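Long-range contacts in T9SS C-terminal target domain-containing protein (Bacteroides cellulosilyticus, PDB 5JVK), which probably hydrolyses O-glycosidic bonds in carbohydrates, as a bacterial member of glycoside hydrolase family 39: residues V16-T20 against R123-M127; K41-Y45 against I63-G69; V89-V94 against S400-Q406; K465-W471 against L492-V498. Residues are numbered along the deposited sequence.

Interaction 1. Residues V16-T20 against R123-M127; sequences VLVST and RLIRM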
loop_
_atom_site.group_PDB
_atom_site.type_symbol
_atom_site.label_atom_id
_atom_site.label_comp_id
_atom_site.label_asym_id
_atom_site.label_seq_id
_atom_site.Cartn_x
_atom_site.Cartn_y
_atom_site.Cartn_z
ATOM N N VAL A 16 -12.676 8.113 -13.807
ATOM C CA VAL A 16 -11.395 8.362 -13.163
ATOM C C VAL A 16 -11.468 9.712 -12.437
ATOM O O VAL A 16 -11.469 10.765 -13.080
ATOM C CB VAL A 16 -10.252 8.366 -14.206
ATOM C CG1 VAL A 16 -8.908 8.670 -13.553
ATOM C CG2 VAL A 16 -10.206 7.033 -14.947
ATOM N N LEU A 17 -11.529 9.671 -11.103
ATOM C CA LEU A 17 -11.568 10.882 -10.262
ATOM C C LEU A 17 -10.182 11.251 -9.694
ATOM O O LEU A 17 -10.074 11.850 -8.620
ATOM C CB LEU A 17 -12.601 10.701 -9.136
ATOM C CG LEU A 17 -14.062 10.548 -9.588
ATOM C CD1 LEU A 17 -14.933 9.989 -8.472
ATOM C CD2 LEU A 17 -14.631 11.871 -10.088
ATOM N N VAL A 18 -9.127 10.901 -10.434
ATOM C CA VAL A 18 -7.744 11.220 -10.084
ATOM C C VAL A 18 -7.058 11.759 -11.332
ATOM O O VAL A 18 -7.253 11.218 -12.419
ATOM C CB VAL A 18 -6.991 9.964 -9.605
ATOM C CG1 VAL A 18 -5.526 10.276 -9.323
ATOM C CG2 VAL A 18 -7.670 9.377 -8.375
ATOM N N SER A 19 -6.243 12.799 -11.176
ATOM C CA SER A 19 -5.529 13.394 -12.307
ATOM C C SER A 19 -4.164 13.928 -11.877
ATOM O O SER A 19 -4.061 14.627 -10.868
ATOM C CB SER A 19 -6.382 14.510 -12.924
ATOM O OG SER A 19 -5.762 15.088 -14.060
ATOM N N THR A 20 -3.124 13.599 -12.644
ATOM C CA THR A 20 -1.768 14.076 -12.358
ATOM C C THR A 20 -1.592 15.537 -12.780
ATOM O O THR A 20 -2.198 15.985 -13.759
ATOM C CB THR A 20 -0.688 13.224 -13.057
ATOM O OG1 THR A 20 -0.856 13.287 -14.477
ATOM C CG2 THR A 20 -0.762 11.773 -12.599
ATOM N N ARG A 123 -4.551 1.900 -13.661
ATOM C CA ARG A 123 -4.222 3.307 -13.911
ATOM C C ARG A 123 -4.292 4.104 -12.602
ATOM O O ARG A 123 -3.451 4.970 -12.351
ATOM C CB ARG A 123 -5.173 3.896 -14.958
ATOM C CG ARG A 123 -4.821 5.292 -15.457
ATOM C CD ARG A 123 -5.743 5.689 -16.607
ATOM N NE ARG A 123 -6.008 7.131 -16.647
ATOM C CZ ARG A 123 -6.998 7.716 -17.332
ATOM N NH1 ARG A 123 -7.856 7.003 -18.066
ATOM N NH2 ARG A 123 -7.138 9.041 -17.282
ATOM N N LEU A 124 -5.294 3.800 -11.774
ATOM C CA LEU A 124 -5.440 4.428 -10.458
ATOM C C LEU A 124 -4.355 3.972 -9.472
ATOM O O LEU A 124 -3.900 4.767 -8.652
ATOM C CB LEU A 124 -6.836 4.163 -9.882
ATOM C CG LEU A 124 -7.996 4.818 -10.643
ATOM C CD1 LEU A 124 -9.314 4.115 -10.369
ATOM C CD2 LEU A 124 -8.107 6.293 -10.297
ATOM N N ILE A 125 -3.952 2.703 -9.555
ATOM C CA ILE A 125 -2.828 2.185 -8.763
ATOM C C ILE A 125 -1.518 2.874 -9.154
ATOM O O ILE A 125 -0.716 3.210 -8.278
ATOM C CB ILE A 125 -2.686 0.642 -8.886
ATOM C CG1 ILE A 125 -3.875 -0.059 -8.215
ATOM C CG2 ILE A 125 -1.385 0.150 -8.246
ATOM C CD1 ILE A 125 -4.121 -1.479 -8.686
ATOM N N ARG A 126 -1.311 3.077 -10.457
ATOM C CA ARG A 126 -0.106 3.745 -10.978
ATOM C C ARG A 126 0.047 5.177 -10.459
ATOM O O ARG A 126 1.133 5.565 -10.023
ATOM C CB ARG A 126 -0.101 3.742 -12.518
ATOM C CG ARG A 126 0.977 4.597 -13.183
ATOM C CD ARG A 126 2.387 4.179 -12.797
ATOM N NE ARG A 126 3.392 5.061 -13.396
ATOM C CZ ARG A 126 3.692 6.295 -12.976
ATOM N NH1 ARG A 126 3.078 6.843 -11.924
ATOM N NH2 ARG A 126 4.632 6.992 -13.613
ATOM N N MET A 127 -1.033 5.951 -10.513
ATOM C CA MET A 127 -1.005 7.354 -10.081
ATOM C C MET A 127 -0.852 7.532 -8.560
ATOM O O MET A 127 -0.518 8.625 -8.100
ATOM C CB MET A 127 -2.249 8.099 -10.591
ATOM C CG MET A 127 -2.271 8.287 -12.100
ATOM S SD MET A 127 -3.663 9.281 -12.684
ATOM C CE MET A 127 -5.033 8.167 -12.385
HETATM O O HOH W 1 -6.251 11.046 -15.069
#
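The helix that follows the first strand of the (β/α)8 barrel presents its side to an edge strand of the N-terminal β-sandwich. Strand 18-20 and helix segment 123-127 run obliquely, with their axes at 50° and 9.3 Å apart at closest approach, so the direct contacts are made by side chains. Val-16, in the loop before the strand, and Val-18 and Thr-20 on it point toward the helix, while Leu-17 and Ser-19 point away and touch Tyr-91. This ridge of three bumps is met by Leu-124 and Met-127, which lie three residues, about one helical turn, apart, with Arg-123 beside Leu-124. Leu-124 CD2 enters the hollow between the two valines, 4.1 Å from Val-16 CG1 and 3.7 Å from Val-18 CG2. Met-127 lies along the ridge: its CE is 4.1 Å from Val-16 CG1 and 3.8 Å from Val-18 CG1, and its SD sits 3.8 Å from Thr-20 CG2. Tyr-405, from helix 403-415, touches both Val-18 and Met-127 and extends the apolar patch. At the more exposed margin, Val-16 CG2 covers one face of the Arg-123 guanidinium, 3.9 Å from NH1. The only polar link between the segments runs through a water that donates to Val-18 O at 2.8 Å and accepts from Arg-123 NH2 at 3.1 Å.

Interaction 2. Residues K41-Y45 against I63-G69; sequences KLVRY and IDVTELG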
loop_
_atom_site.group_PDB
_atom_site.type_symbol
_atom_site.label_atom_id
_atom_site.label_comp_id
_atom_site.label_asym_id
_atom_site.label_seq_id
_atom_site.Cartn_x
_atom_site.Cartn_y
_atom_site.Cartn_z
ATOM N N LYS A 41 -17.829 23.010 -8.285
ATOM C CA LYS A 41 -16.878 23.655 -7.376
ATOM C C LYS A 41 -15.908 22.605 -6.842
ATOM O O LYS A 41 -16.343 21.611 -6.259
ATOM C CB LYS A 41 -17.613 24.293 -6.198
ATOM C CG LYS A 41 -18.327 25.595 -6.521
ATOM C CD LYS A 41 -19.078 26.142 -5.312
ATOM C CE LYS A 41 -18.152 26.820 -4.311
ATOM N NZ LYS A 41 -18.804 27.018 -2.986
ATOM N N LEU A 42 -14.609 22.827 -7.050
ATOM C CA LEU A 42 -13.556 21.988 -6.466
ATOM C C LEU A 42 -12.960 22.722 -5.276
ATOM O O LEU A 42 -12.295 23.735 -5.458
ATOM C CB LEU A 42 -12.457 21.690 -7.490
ATOM C CG LEU A 42 -12.807 20.684 -8.588
ATOM C CD1 LEU A 42 -11.784 20.757 -9.711
ATOM C CD2 LEU A 42 -12.901 19.268 -8.040
ATOM N N VAL A 43 -13.195 22.195 -4.072
ATOM C CA VAL A 43 -12.772 22.822 -2.812
ATOM C C VAL A 43 -11.691 21.977 -2.130
ATOM O O VAL A 43 -11.927 20.815 -1.797
ATOM C CB VAL A 43 -13.967 22.980 -1.845
ATOM C CG1 VAL A 43 -13.586 23.868 -0.667
ATOM C CG2 VAL A 43 -15.181 23.545 -2.576
ATOM N N ARG A 44 -10.521 22.575 -1.909
ATOM C CA ARG A 44 -9.361 21.865 -1.360
ATOM C C ARG A 44 -9.498 21.622 0.144
ATOM O O ARG A 44 -10.050 22.456 0.862
ATOM C CB ARG A 44 -8.080 22.662 -1.632
ATOM C CG ARG A 44 -6.800 21.925 -1.269
ATOM C CD ARG A 44 -5.574 22.481 -1.975
ATOM N NE ARG A 44 -5.192 23.812 -1.504
ATOM C CZ ARG A 44 -4.119 24.485 -1.920
ATOM N NH1 ARG A 44 -3.292 23.968 -2.828
ATOM N NH2 ARG A 44 -3.858 25.690 -1.427
ATOM N N TYR A 45 -8.988 20.481 0.610
ATOM C CA TYR A 45 -8.987 20.148 2.039
ATOM C C TYR A 45 -8.134 21.161 2.817
ATOM O O TYR A 45 -7.086 21.607 2.332
ATOM C CB TYR A 45 -8.474 18.708 2.257
ATOM C CG TYR A 45 -8.356 18.256 3.701
ATOM C CD1 TYR A 45 -7.267 18.643 4.491
ATOM C CD2 TYR A 45 -9.312 17.415 4.270
ATOM C CE1 TYR A 45 -7.153 18.232 5.807
ATOM C CE2 TYR A 45 -9.203 16.997 5.587
ATOM C CZ TYR A 45 -8.120 17.407 6.349
ATOM O OH TYR A 45 -8.007 16.999 7.658
ATOM N N ILE A 63 -12.627 22.324 -15.324
ATOM C CA ILE A 63 -12.238 23.318 -14.314
ATOM C C ILE A 63 -10.719 23.493 -14.315
ATOM O O ILE A 63 -9.978 22.511 -14.299
ATOM C CB ILE A 63 -12.712 22.914 -12.896
ATOM C CG1 ILE A 63 -14.215 22.591 -12.912
ATOM C CG2 ILE A 63 -12.413 24.025 -11.884
ATOM C CD1 ILE A 63 -14.804 22.206 -11.571
ATOM N N ASP A 64 -10.273 24.751 -14.321
ATOM C CA ASP A 64 -8.849 25.093 -14.280
ATOM C C ASP A 64 -8.330 25.006 -12.843
ATOM O O ASP A 64 -8.724 25.802 -11.992
ATOM C CB ASP A 64 -8.612 26.512 -14.815
ATOM C CG ASP A 64 -8.989 26.665 -16.281
ATOM O OD1 ASP A 64 -8.427 25.931 -17.121
ATOM O OD2 ASP A 64 -9.831 27.538 -16.595
ATOM N N VAL A 65 -7.445 24.043 -12.589
ATOM C CA VAL A 65 -6.884 23.803 -11.257
ATOM C C VAL A 65 -5.414 24.217 -11.264
ATOM O O VAL A 65 -4.597 23.589 -11.935
ATOM C CB VAL A 65 -7.027 22.318 -10.863
ATOM C CG1 VAL A 65 -6.410 22.051 -9.494
ATOM C CG2 VAL A 65 -8.496 21.908 -10.886
ATOM N N THR A 66 -5.094 25.274 -10.517
ATOM C CA THR A 66 -3.753 25.877 -10.501
ATOM C C THR A 66 -2.788 25.320 -9.446
ATOM O O THR A 66 -1.592 25.628 -9.490
ATOM C CB THR A 66 -3.837 27.404 -10.290
ATOM O OG1 THR A 66 -4.319 27.684 -8.970
ATOM C CG2 THR A 66 -4.760 28.047 -11.320
ATOM N N GLU A 67 -3.301 24.535 -8.497
ATOM C CA GLU A 67 -2.483 23.932 -7.435
ATOM C C GLU A 67 -2.900 22.490 -7.167
ATOM O O GLU A 67 -4.062 22.127 -7.343
ATOM C CB GLU A 67 -2.615 24.727 -6.135
ATOM C CG GLU A 67 -1.945 26.091 -6.133
ATOM C CD GLU A 67 -2.059 26.791 -4.786
ATOM O OE1 GLU A 67 -1.842 26.132 -3.743
ATOM O OE2 GLU A 67 -2.363 28.003 -4.760
ATOM N N LEU A 68 -1.944 21.682 -6.713
ATOM C CA LEU A 68 -2.211 20.298 -6.314
ATOM C C LEU A 68 -3.059 20.247 -5.042
ATOM O O LEU A 68 -3.077 21.197 -4.246
ATOM C CB LEU A 68 -0.900 19.535 -6.074
ATOM C CG LEU A 68 0.060 19.367 -7.252
ATOM C CD1 LEU A 68 1.304 18.617 -6.808
ATOM C CD2 LEU A 68 -0.618 18.646 -8.407
ATOM N N GLY A 69 -3.762 19.133 -4.865
ATOM C CA GLY A 69 -4.538 18.911 -3.660
ATOM C C GLY A 69 -5.564 17.805 -3.751
ATOM O O GLY A 69 -5.837 17.274 -4.824
#
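Leu-42 lays its CD1 against two side chains of the facing strand, 3.8 Å from Ile-63 CD1 and 3.7 Å from Val-65 CG2. This is the interior of a β-sandwich: strand 37-44 belongs to the five-stranded sheet and strand 60-65 to the three-stranded one, and the meeting of their inward-pointing residues joins the two layers. Phe-51, Leu-73 and Tyr-91 enclose the same apolar space. Beyond Val-65 the chain crosses to the five-stranded sheet, which it enters at Gly-69, and here the contact becomes polar. Arg-44, two residues along from Leu-42 and on the same side of its strand, stretches to this crossing and holds it by the edge of its guanidinium. NH1 donates to Leu-68 O at 3.1 Å and to Glu-67 OE1 at 2.8 Å, the latter a salt bridge that NH2 supplements with a weak bond to the same oxygen; NH2 also pairs with Asp-47. The aliphatic part of Arg-44 runs past Gly-69, whose backbone angles (164°/169°) would jam a side chain against the preceding carbonyl oxygen. Space is short on the arginine side too: Arg-44 CD stands 4.1 Å from Gly-69 CA, and an ideal CB on Gly-69 would clash with it.

Interaction 3. Residues V89-V94 against S400-Q406; sequences VNYAVV and SPKPSYQ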
loop_
_atom_site.group_PDB
_atom_site.type_symbol
_atom_site.label_atom_id
_atom_site.label_comp_id
_atom_site.label_asym_id
_atom_site.label_seq_id
_atom_site.Cartn_x
_atom_site.Cartn_y
_atom_site.Cartn_z
ATOM N N VAL A 89 -18.634 14.283 -4.671
ATOM C CA VAL A 89 -17.558 13.286 -4.622
ATOM C C VAL A 89 -16.230 13.993 -4.357
ATOM O O VAL A 89 -16.174 15.224 -4.314
ATOM C CB VAL A 89 -17.463 12.453 -5.926
ATOM C CG1 VAL A 89 -18.701 11.584 -6.094
ATOM C CG2 VAL A 89 -17.255 13.340 -7.150
ATOM N N ASN A 90 -15.168 13.214 -4.173
ATOM C CA ASN A 90 -13.821 13.758 -4.024
ATOM C C ASN A 90 -13.028 13.607 -5.320
ATOM O O ASN A 90 -13.333 12.747 -6.154
ATOM C CB ASN A 90 -13.101 13.082 -2.856
ATOM C CG ASN A 90 -13.721 13.432 -1.517
ATOM O OD1 ASN A 90 -14.406 12.613 -0.905
ATOM N ND2 ASN A 90 -13.493 14.659 -1.059
ATOM N N TYR A 91 -12.024 14.467 -5.478
ATOM C CA TYR A 91 -11.187 14.511 -6.673
ATOM C C TYR A 91 -9.742 14.806 -6.270
ATOM O O TYR A 91 -9.459 15.831 -5.649
ATOM C CB TYR A 91 -11.709 15.581 -7.635
ATOM C CG TYR A 91 -11.140 15.490 -9.032
ATOM C CD1 TYR A 91 -11.635 14.561 -9.949
ATOM C CD2 TYR A 91 -10.111 16.337 -9.444
ATOM C CE1 TYR A 91 -11.118 14.474 -11.233
ATOM C CE2 TYR A 91 -9.584 16.257 -10.727
ATOM C CZ TYR A 91 -10.090 15.325 -11.617
ATOM O OH TYR A 91 -9.570 15.245 -12.887
ATOM N N ALA A 92 -8.838 13.894 -6.621
ATOM C CA ALA A 92 -7.437 13.978 -6.219
ATOM C C ALA A 92 -6.589 14.525 -7.364
ATOM O O ALA A 92 -6.455 13.878 -8.403
ATOM C CB ALA A 92 -6.936 12.605 -5.793
ATOM N N VAL A 93 -6.034 15.723 -7.172
ATOM C CA VAL A 93 -5.056 16.301 -8.095
ATOM C C VAL A 93 -3.658 16.051 -7.514
ATOM O O VAL A 93 -3.180 16.808 -6.663
ATOM C CB VAL A 93 -5.312 17.807 -8.333
ATOM C CG1 VAL A 93 -4.316 18.370 -9.341
ATOM C CG2 VAL A 93 -6.743 18.024 -8.813
ATOM N N VAL A 94 -3.016 14.982 -7.989
ATOM C CA VAL A 94 -1.767 14.465 -7.401
ATOM C C VAL A 94 -0.540 14.876 -8.220
ATOM O O VAL A 94 -0.679 15.211 -9.398
ATOM C CB VAL A 94 -1.799 12.918 -7.250
ATOM C CG1 VAL A 94 -3.039 12.483 -6.483
ATOM C CG2 VAL A 94 -1.706 12.204 -8.598
ATOM N N SER A 400 -14.179 6.646 -5.771
ATOM C CA SER A 400 -13.910 7.991 -5.275
ATOM C C SER A 400 -12.699 7.912 -4.345
ATOM O O SER A 400 -12.677 7.062 -3.454
ATOM C CB SER A 400 -15.122 8.525 -4.509
ATOM O OG SER A 400 -14.911 9.847 -4.063
ATOM N N PRO A 401 -11.687 8.783 -4.544
ATOM C CA PRO A 401 -10.495 8.722 -3.693
ATOM C C PRO A 401 -10.743 9.251 -2.282
ATOM O O PRO A 401 -11.433 10.261 -2.111
ATOM C CB PRO A 401 -9.490 9.609 -4.433
ATOM C CG PRO A 401 -10.335 10.605 -5.144
ATOM C CD PRO A 401 -11.589 9.870 -5.536
ATOM N N LYS A 402 -10.202 8.544 -1.293
ATOM C CA LYS A 402 -10.166 9.011 0.092
ATOM C C LYS A 402 -8.861 9.799 0.278
ATOM O O LYS A 402 -7.980 9.724 -0.587
ATOM C CB LYS A 402 -10.234 7.820 1.049
ATOM C CG LYS A 402 -11.539 7.032 0.960
ATOM C CD LYS A 402 -11.402 5.629 1.530
ATOM C CE LYS A 402 -11.090 5.654 3.016
ATOM N NZ LYS A 402 -11.067 4.291 3.609
ATOM N N PRO A 403 -8.729 10.568 1.383
ATOM C CA PRO A 403 -7.482 11.316 1.635
ATOM C C PRO A 403 -6.194 10.477 1.612
ATOM O O PRO A 403 -5.144 10.989 1.223
ATOM C CB PRO A 403 -7.706 11.899 3.032
ATOM C CG PRO A 403 -9.177 12.075 3.121
ATOM C CD PRO A 403 -9.764 10.904 2.382
ATOM N N SER A 404 -6.284 9.210 2.023
ATOM C CA SER A 404 -5.143 8.295 2.018
ATOM C C SER A 404 -4.543 8.062 0.633
ATOM O O SER A 404 -3.339 7.812 0.513
ATOM C CB SER A 404 -5.526 6.958 2.657
ATOM O OG SER A 404 -6.644 6.388 2.010
ATOM N N TYR A 405 -5.377 8.140 -0.405
ATOM C CA TYR A 405 -4.899 8.072 -1.783
ATOM C C TYR A 405 -3.952 9.230 -2.092
ATOM O O TYR A 405 -2.866 9.021 -2.634
ATOM C CB TYR A 405 -6.065 8.086 -2.775
ATOM C CG TYR A 405 -5.614 7.871 -4.196
ATOM C CD1 TYR A 405 -5.139 8.934 -4.967
ATOM C CD2 TYR A 405 -5.632 6.602 -4.766
ATOM C CE1 TYR A 405 -4.703 8.739 -6.265
ATOM C CE2 TYR A 405 -5.205 6.398 -6.068
ATOM C CZ TYR A 405 -4.738 7.470 -6.812
ATOM O OH TYR A 405 -4.309 7.269 -8.097
ATOM N N GLN A 406 -4.389 10.445 -1.762
ATOM C CA GLN A 406 -3.591 11.655 -1.966
ATOM C C GLN A 406 -2.260 11.552 -1.223
ATOM O O GLN A 406 -1.208 11.861 -1.784
ATOM C CB GLN A 406 -4.355 12.890 -1.474
ATOM C CG GLN A 406 -3.722 14.228 -1.848
ATOM C CD GLN A 406 -4.027 14.676 -3.269
ATOM O OE1 GLN A 406 -5.000 14.239 -3.884
ATOM N NE2 GLN A 406 -3.193 15.569 -3.792
#
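Gln-406 spends the NE2 of its side-chain amide on two backbone carbonyls, donating to Val-93 O at 3.1 Å, nearly in line, and also to Gln-472 O, so the first turn of helix 403-415 is tied to strand 83-94 and to the loop holding Gln-472. At the other end Asn-90 N makes a weak, 3.4 Å hydrogen bond to Ser-400 OG. Neighbours serve other groups. Ala-92 bonds through its backbone to Leu-17 and Ser-19 on one flank, while Tyr-91 and Val-93 pair with Tyr-71 and Gly-69 on the other; Asn-90 OD1 accepts from Arg-396, Pro-401 O from the hydroxyl of Tyr-70, and Tyr-405 OH is hydrogen-bonded to Leu-124 O. At the start of the helix Tyr-405 N bonds back to Lys-402 O, in the preceding loop, at 3.1 Å. Between the two ends the packing is mostly apolar, though Gln-406 OE1 comes within 3.2 Å of Ala-92 CB. Ala-92 CB rests 4.0 Å from Pro-401 CG and 4.2 Å from Tyr-405 CD1, and Val-94 CG1 meets the edge of the Tyr-405 ring, 4.1 Å from CE1. A β-sandwich strand thus lies across the loop and opening turn of the helix after the eighth strand of a (β/α)8 barrel.

Interaction 4. Residues K465-W471 against L492-V498; sequences KLRLIDW and LPQYLVV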
loop_
_atom_site.group_PDB
_atom_site.type_symbol
_atom_site.label_atom_id
_atom_site.label_comp_id
_atom_site.label_asym_id
_atom_site.label_seq_id
_atom_site.Cartn_x
_atom_site.Cartn_y
_atom_site.Cartn_z
ATOM N N LYS A 465 17.277 27.766 -1.250
ATOM C CA LYS A 465 17.336 26.408 -1.823
ATOM C C LYS A 465 16.298 25.431 -1.233
ATOM O O LYS A 465 16.456 24.217 -1.369
ATOM C CB LYS A 465 18.744 25.823 -1.642
ATOM C CG LYS A 465 19.851 26.627 -2.304
ATOM C CD LYS A 465 21.206 25.964 -2.105
ATOM C CE LYS A 465 22.341 26.847 -2.610
ATOM N NZ LYS A 465 23.681 26.285 -2.279
ATOM N N LEU A 466 15.235 25.947 -0.609
ATOM C CA LEU A 466 14.212 25.104 0.014
ATOM C C LEU A 466 12.798 25.448 -0.456
ATOM O O LEU A 466 12.453 26.621 -0.610
ATOM C CB LEU A 466 14.290 25.213 1.542
ATOM C CG LEU A 466 15.516 24.585 2.217
ATOM C CD1 LEU A 466 15.566 24.967 3.688
ATOM C CD2 LEU A 466 15.527 23.071 2.062
ATOM N N ARG A 467 12.001 24.407 -0.695
ATOM C CA ARG A 467 10.562 24.522 -0.923
ATOM C C ARG A 467 9.840 23.715 0.147
ATOM O O ARG A 467 10.263 22.608 0.466
ATOM C CB ARG A 467 10.177 23.972 -2.296
ATOM C CG ARG A 467 10.331 24.941 -3.458
ATOM C CD ARG A 467 9.528 24.453 -4.659
ATOM N NE ARG A 467 9.899 23.086 -5.043
ATOM C CZ ARG A 467 9.126 22.216 -5.701
ATOM N NH1 ARG A 467 7.883 22.529 -6.082
ATOM N NH2 ARG A 467 9.600 21.001 -5.980
ATOM N N LEU A 468 8.750 24.262 0.683
ATOM C CA LEU A 468 7.929 23.572 1.677
ATOM C C LEU A 468 6.671 23.008 1.025
ATOM O O LEU A 468 5.876 23.763 0.468
ATOM C CB LEU A 468 7.546 24.533 2.802
ATOM C CG LEU A 468 6.686 23.994 3.947
ATOM C CD1 LEU A 468 7.378 22.842 4.661
ATOM C CD2 LEU A 468 6.363 25.114 4.922
ATOM N N ILE A 469 6.504 21.687 1.105
ATOM C CA ILE A 469 5.336 20.977 0.571
ATOM C C ILE A 469 4.619 20.290 1.734
ATOM O O ILE A 469 5.273 19.717 2.604
ATOM C CB ILE A 469 5.753 19.897 -0.465
ATOM C CG1 ILE A 469 6.709 20.471 -1.527
ATOM C CG2 ILE A 469 4.529 19.263 -1.122
ATOM C CD1 ILE A 469 6.146 21.613 -2.355
ATOM N N ASP A 470 3.287 20.348 1.755
ATOM C CA ASP A 470 2.494 19.651 2.785
ATOM C C ASP A 470 2.150 18.218 2.328
ATOM O O ASP A 470 2.571 17.791 1.253
ATOM C CB ASP A 470 1.248 20.474 3.181
ATOM C CG ASP A 470 0.160 20.497 2.106
ATOM O OD1 ASP A 470 0.390 20.017 0.975
ATOM O OD2 ASP A 470 -0.942 21.007 2.398
ATOM N N TRP A 471 1.375 17.494 3.137
ATOM C CA TRP A 471 0.945 16.110 2.827
ATOM C C TRP A 471 0.203 15.935 1.493
ATOM O O TRP A 471 0.074 14.818 0.986
ATOM C CB TRP A 471 0.025 15.596 3.940
ATOM C CG TRP A 471 -1.357 16.198 3.893
ATOM C CD1 TRP A 471 -1.738 17.416 4.366
ATOM C CD2 TRP A 471 -2.529 15.608 3.315
ATOM N NE1 TRP A 471 -3.075 17.620 4.126
ATOM C CE2 TRP A 471 -3.584 16.527 3.480
ATOM C CE3 TRP A 471 -2.786 14.391 2.671
ATOM C CZ2 TRP A 471 -4.883 16.267 3.031
ATOM C CZ3 TRP A 471 -4.078 14.133 2.225
ATOM C CH2 TRP A 471 -5.110 15.068 2.408
ATOM N N LEU A 492 -0.141 14.777 9.844
ATOM C CA LEU A 492 0.174 14.617 8.427
ATOM C C LEU A 492 1.580 15.147 8.142
ATOM O O LEU A 492 1.852 16.313 8.413
ATOM C CB LEU A 492 -0.834 15.387 7.579
ATOM C CG LEU A 492 -2.304 14.964 7.720
ATOM C CD1 LEU A 492 -3.241 16.133 7.442
ATOM C CD2 LEU A 492 -2.599 13.781 6.809
ATOM N N PRO A 493 2.481 14.300 7.603
ATOM C CA PRO A 493 3.826 14.808 7.328
ATOM C C PRO A 493 3.878 15.928 6.293
ATOM O O PRO A 493 3.103 15.926 5.333
ATOM C CB PRO A 493 4.572 13.576 6.802
ATOM C CG PRO A 493 3.840 12.421 7.373
ATOM C CD PRO A 493 2.403 12.841 7.390
ATOM N N GLN A 494 4.785 16.876 6.516
ATOM C CA GLN A 494 5.134 17.888 5.526
ATOM C C GLN A 494 6.595 17.696 5.158
ATOM O O GLN A 494 7.328 16.996 5.858
ATOM C CB GLN A 494 4.867 19.301 6.054
ATOM C CG GLN A 494 5.804 19.779 7.153
ATOM C CD GLN A 494 5.258 20.984 7.887
ATOM O OE1 GLN A 494 5.764 22.092 7.736
ATOM N NE2 GLN A 494 4.212 20.773 8.681
ATOM N N TYR A 495 7.010 18.330 4.066
ATOM C CA TYR A 495 8.291 18.048 3.434
ATOM C C TYR A 495 9.027 19.326 3.025
ATOM O O TYR A 495 8.419 20.241 2.466
ATOM C CB TYR A 495 8.069 17.177 2.194
ATOM C CG TYR A 495 7.165 15.983 2.414
ATOM C CD1 TYR A 495 7.672 14.778 2.893
ATOM C CD2 TYR A 495 5.799 16.062 2.146
ATOM C CE1 TYR A 495 6.846 13.681 3.093
ATOM C CE2 TYR A 495 4.964 14.972 2.340
ATOM C CZ TYR A 495 5.491 13.784 2.817
ATOM O OH TYR A 495 4.666 12.703 3.015
ATOM N N LEU A 496 10.332 19.372 3.307
ATOM C CA LEU A 496 11.216 20.442 2.843
ATOM C C LEU A 496 12.129 19.896 1.749
ATOM O O LEU A 496 13.096 19.196 2.040
ATOM C CB LEU A 496 12.061 20.989 3.996
ATOM C CG LEU A 496 11.354 21.850 5.044
ATOM C CD1 LEU A 496 12.211 21.971 6.296
ATOM C CD2 LEU A 496 11.027 23.228 4.487
ATOM N N VAL A 497 11.819 20.225 0.498
ATOM C CA VAL A 497 12.570 19.735 -0.662
ATOM C C VAL A 497 13.780 20.633 -0.932
ATOM O O VAL A 497 13.701 21.844 -0.744
ATOM C CB VAL A 497 11.668 19.674 -1.915
ATOM C CG1 VAL A 497 12.435 19.146 -3.127
ATOM C CG2 VAL A 497 10.444 18.809 -1.636
ATOM N N VAL A 498 14.887 20.033 -1.374
ATOM C CA VAL A 498 16.119 20.765 -1.702
ATOM C C VAL A 498 16.137 21.159 -3.187
ATOM O O VAL A 498 15.806 20.346 -4.052
ATOM C CB VAL A 498 17.379 19.938 -1.348
ATOM C CG1 VAL A 498 18.656 20.661 -1.774
ATOM C CG2 VAL A 498 17.407 19.639 0.149
HETATM O O HOH W 2 1.896 12.677 2.098
HETATM O O HOH W 3 1.276 18.262 5.789
#
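Trp-471, with chi1 near +74° and chi2 near -81°, turns one face of its indole to Leu-492. The leucine, in its m,t rotamer, places CD1 3.7 Å from the centroid of the five-membered ring, 16° off the normal, a CH-pi contact. Strands 466-469, before the tryptophan, and 494-498, after the leucine, run antiparallel. They are neighbours in the six-stranded antiparallel sheet that follows the barrel, paired by Arg-467 N to Val-497 O (3.1 Å), Val-497 N to Arg-467 O (2.8 Å), Ile-469 N to Tyr-495 O (2.8 Å) and Tyr-495 N to Ile-469 O (2.7 Å). Leu-466, Leu-468, Leu-496 and Val-498 share one face. There Leu-468 adopts t,p while Leu-466 and Leu-496 are m,t, and Leu-468 CD1 meets Leu-496 CD2 at 3.7 Å. On the other face Ile-469 (m,m) brings CG1 to 4.1 Å from CG2 of Val-497 (t), and Tyr-495 and Val-497 pack against helix 403-415. The m rotamer of Tyr-495 sets its ring alongside the chain at Asp-470 and Trp-471, with CE2 4.2 Å from Trp-471 CA. Its hydroxyl donates at 2.9 Å to a water that in turn donates to Trp-471 O at 3.0 Å.

Interactions 1 and 3 form a continuous junction between the N-terminal sandwich and the barrel: their centres lie 9 Å apart, strands 18-20 and 83-94 are sheet neighbours, and Leu-124 O is 2.6 Å from Tyr-405 OH. Interaction 2, nested in sequence within the loop that interaction 1 closes, lies inside the sandwich, farther from the barrel, and joins interaction 3 where Gly-69 O meets Val-93 N at 2.8 Å. Interaction 4 belongs to the sheet after the barrel, its centre about 20 Å from that of interaction 3, yet Trp-471 touches interactions 2 and 3: CZ2 lies 3.7 Å from Tyr-45 CD1 and CZ3 3.9 Å from Gln-406 CB. Through this tryptophan the following sheet meets the sandwich-barrel junction.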